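Local coordinates for protein BtGH115A (Bacteroides thetaiotaomicron, PDB 5BY3) that probably acts as a glycoside hydrolase of family GH115, a 4-O-methyl-alpha-glucuronidase specific for decorated arabinogalactans, at residues M247-A252 / Y273-D278. Numbering follows the deposited sequence.
Sequences MACNAA and YQFWED
M247, a selenomethionine, lays its CG over one face of the W276 indole. M247 CG stands 4.1 Å from the centroid of the W276 five-membered ring and 16° off its normal, a CH-pi contact, and the two side chains cross at about a right angle. C249 touches both aromatic rings. C249 CB comes within 3.8 Å of F275 CE2 and 4.0 Å of W276 CD1. C249 SG makes two sulfur-aromatic contacts, oblique to the F275 ring at 4.4 Å from its centroid and at the edge of the W276 indole. F275 CG is anti to the backbone N (chi1 173°), and the end of the ring reaches the other segment: F275 CZ lies 4.3 Å from A251 CA at the start of helix 251-258.

Further out, the F275 ring meets W255 edge-to-face and W276 packs against Y265. R279 NH1 hydrogen-bonds A248 O, tying the loop to helix 265-283. N250 OD1 accepts from G253 N and so caps the first turn of helix 251-258.

No hydrogen bond joins 247-252 to 273-278 directly. Within the GH115 family region, this buried seam between helix 265-283 and the loop leading into helix 251-258 therefore depends more on the fit of rings, sulfur and aliphatic carbons than on bond direction.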
loop_
_atom_site.group_PDB
_atom_site.type_symbol
_atom_site.label_atom_id
_atom_site.label_comp_id
_atom_site.label_asym_id
_atom_site.label_seq_id
_atom_site.Cartn_x
_atom_site.Cartn_y
_atom_site.Cartn_z
HETATM N N MSE A 247 -5.962 -22.538 4.071
HETATM C CA MSE A 247 -7.425 -22.651 4.468
HETATM C C MSE A 247 -7.508 -22.094 5.814
HETATM O O MSE A 247 -7.566 -22.845 6.797
HETATM C CB MSE A 247 -8.101 -24.055 4.516
HETATM C CG MSE A 247 -8.450 -24.692 3.179
HETATM SE SE MSE A 247 -10.188 -24.032 2.529
HETATM C CE MSE A 247 -11.138 -24.980 3.934
ATOM N N ALA A 248 -7.477 -20.766 5.888
ATOM C CA ALA A 248 -7.099 -20.081 7.137
ATOM C C ALA A 248 -5.830 -20.721 7.754
ATOM O O ALA A 248 -5.575 -20.601 8.956
ATOM C CB ALA A 248 -8.265 -20.100 8.115
ATOM N N CYS A 249 -5.036 -21.374 6.897
ATOM C CA CYS A 249 -3.970 -22.286 7.302
ATOM C C CYS A 249 -2.598 -21.830 6.875
ATOM O O CYS A 249 -2.215 -21.915 5.715
ATOM C CB CYS A 249 -4.236 -23.699 6.765
ATOM S SG CYS A 249 -5.033 -24.752 7.983
ATOM N N ASN A 250 -1.856 -21.344 7.851
ATOM C CA ASN A 250 -0.495 -20.904 7.631
ATOM C C ASN A 250 0.470 -22.109 7.525
ATOM O O ASN A 250 1.019 -22.559 8.523
ATOM C CB ASN A 250 -0.083 -19.908 8.743
ATOM C CG ASN A 250 1.401 -19.565 8.711
ATOM O OD1 ASN A 250 2.157 -20.037 7.849
ATOM N ND2 ASN A 250 1.830 -18.759 9.663
ATOM N N ALA A 251 0.683 -22.604 6.311
ATOM C CA ALA A 251 1.585 -23.723 6.080
ATOM C C ALA A 251 3.007 -23.405 6.554
ATOM O O ALA A 251 3.638 -24.213 7.265
ATOM C CB ALA A 251 1.571 -24.074 4.628
ATOM N N ALA A 252 3.471 -22.190 6.221
ATOM C CA ALA A 252 4.835 -21.688 6.548
ATOM C C ALA A 252 5.288 -22.006 7.963
ATOM O O ALA A 252 6.355 -22.585 8.142
ATOM C CB ALA A 252 4.965 -20.195 6.259
ATOM N N TYR A 273 -5.356 -32.702 3.752
ATOM C CA TYR A 273 -6.791 -32.549 4.033
ATOM C C TYR A 273 -7.074 -32.456 5.534
ATOM O O TYR A 273 -7.767 -31.530 5.964
ATOM C CB TYR A 273 -7.647 -33.627 3.334
ATOM C CG TYR A 273 -9.127 -33.504 3.614
ATOM C CD1 TYR A 273 -9.681 -34.035 4.786
ATOM C CD2 TYR A 273 -9.970 -32.855 2.717
ATOM C CE1 TYR A 273 -11.039 -33.919 5.059
ATOM C CE2 TYR A 273 -11.330 -32.730 2.969
ATOM C CZ TYR A 273 -11.864 -33.272 4.137
ATOM O OH TYR A 273 -13.209 -33.154 4.418
ATOM N N GLN A 274 -6.520 -33.380 6.315
ATOM C CA GLN A 274 -6.694 -33.412 7.769
ATOM C C GLN A 274 -6.268 -32.094 8.402
ATOM O O GLN A 274 -7.039 -31.471 9.105
ATOM C CB GLN A 274 -5.869 -34.548 8.384
ATOM C CG GLN A 274 -6.390 -35.963 8.112
ATOM C CD GLN A 274 -5.619 -37.061 8.859
ATOM O OE1 GLN A 274 -4.421 -36.929 9.135
ATOM N NE2 GLN A 274 -6.313 -38.150 9.195
ATOM N N PHE A 275 -5.014 -31.715 8.154
ATOM C CA PHE A 275 -4.403 -30.423 8.488
ATOM C C PHE A 275 -5.382 -29.242 8.321
ATOM O O PHE A 275 -5.709 -28.568 9.288
ATOM C CB PHE A 275 -3.144 -30.271 7.594
ATOM C CG PHE A 275 -2.471 -28.938 7.674
ATOM C CD1 PHE A 275 -1.686 -28.595 8.782
ATOM C CD2 PHE A 275 -2.584 -28.027 6.630
ATOM C CE1 PHE A 275 -1.047 -27.364 8.848
ATOM C CE2 PHE A 275 -1.950 -26.795 6.694
ATOM C CZ PHE A 275 -1.183 -26.469 7.806
ATOM N N TRP A 276 -5.864 -29.022 7.097
ATOM C CA TRP A 276 -6.887 -28.007 6.792
ATOM C C TRP A 276 -8.145 -28.153 7.662
ATOM O O TRP A 276 -8.574 -27.176 8.302
ATOM C CB TRP A 276 -7.278 -28.101 5.320
ATOM C CG TRP A 276 -6.247 -27.719 4.355
ATOM C CD1 TRP A 276 -5.178 -26.891 4.577
ATOM C CD2 TRP A 276 -6.183 -28.087 2.986
ATOM N NE1 TRP A 276 -4.435 -26.756 3.447
ATOM C CE2 TRP A 276 -5.035 -27.452 2.438
ATOM C CE3 TRP A 276 -6.965 -28.894 2.160
ATOM C CZ2 TRP A 276 -4.654 -27.595 1.095
ATOM C CZ3 TRP A 276 -6.599 -29.027 0.816
ATOM C CH2 TRP A 276 -5.442 -28.380 0.298
ATOM N N GLU A 277 -8.682 -29.384 7.716
ATOM C CA GLU A 277 -9.938 -29.719 8.403
ATOM C C GLU A 277 -9.991 -29.298 9.853
ATOM O O GLU A 277 -10.980 -28.705 10.293
ATOM C CB GLU A 277 -10.232 -31.218 8.298
ATOM C CG GLU A 277 -11.385 -31.706 9.177
ATOM C CD GLU A 277 -11.597 -33.203 9.083
ATOM O OE1 GLU A 277 -12.628 -33.627 8.490
ATOM O OE2 GLU A 277 -10.719 -33.941 9.593
ATOM N N ASP A 278 -8.943 -29.604 10.603
ATOM C CA ASP A 278 -8.943 -29.305 12.029
ATOM C C ASP A 278 -9.202 -27.827 12.253
ATOM O O ASP A 278 -9.903 -27.447 13.190
ATOM C CB ASP A 278 -7.617 -29.721 12.649
ATOM C CG ASP A 278 -7.372 -31.226 12.574
ATOM O OD1 ASP A 278 -8.325 -31.959 12.215
ATOM O OD2 ASP A 278 -6.226 -31.663 12.901
#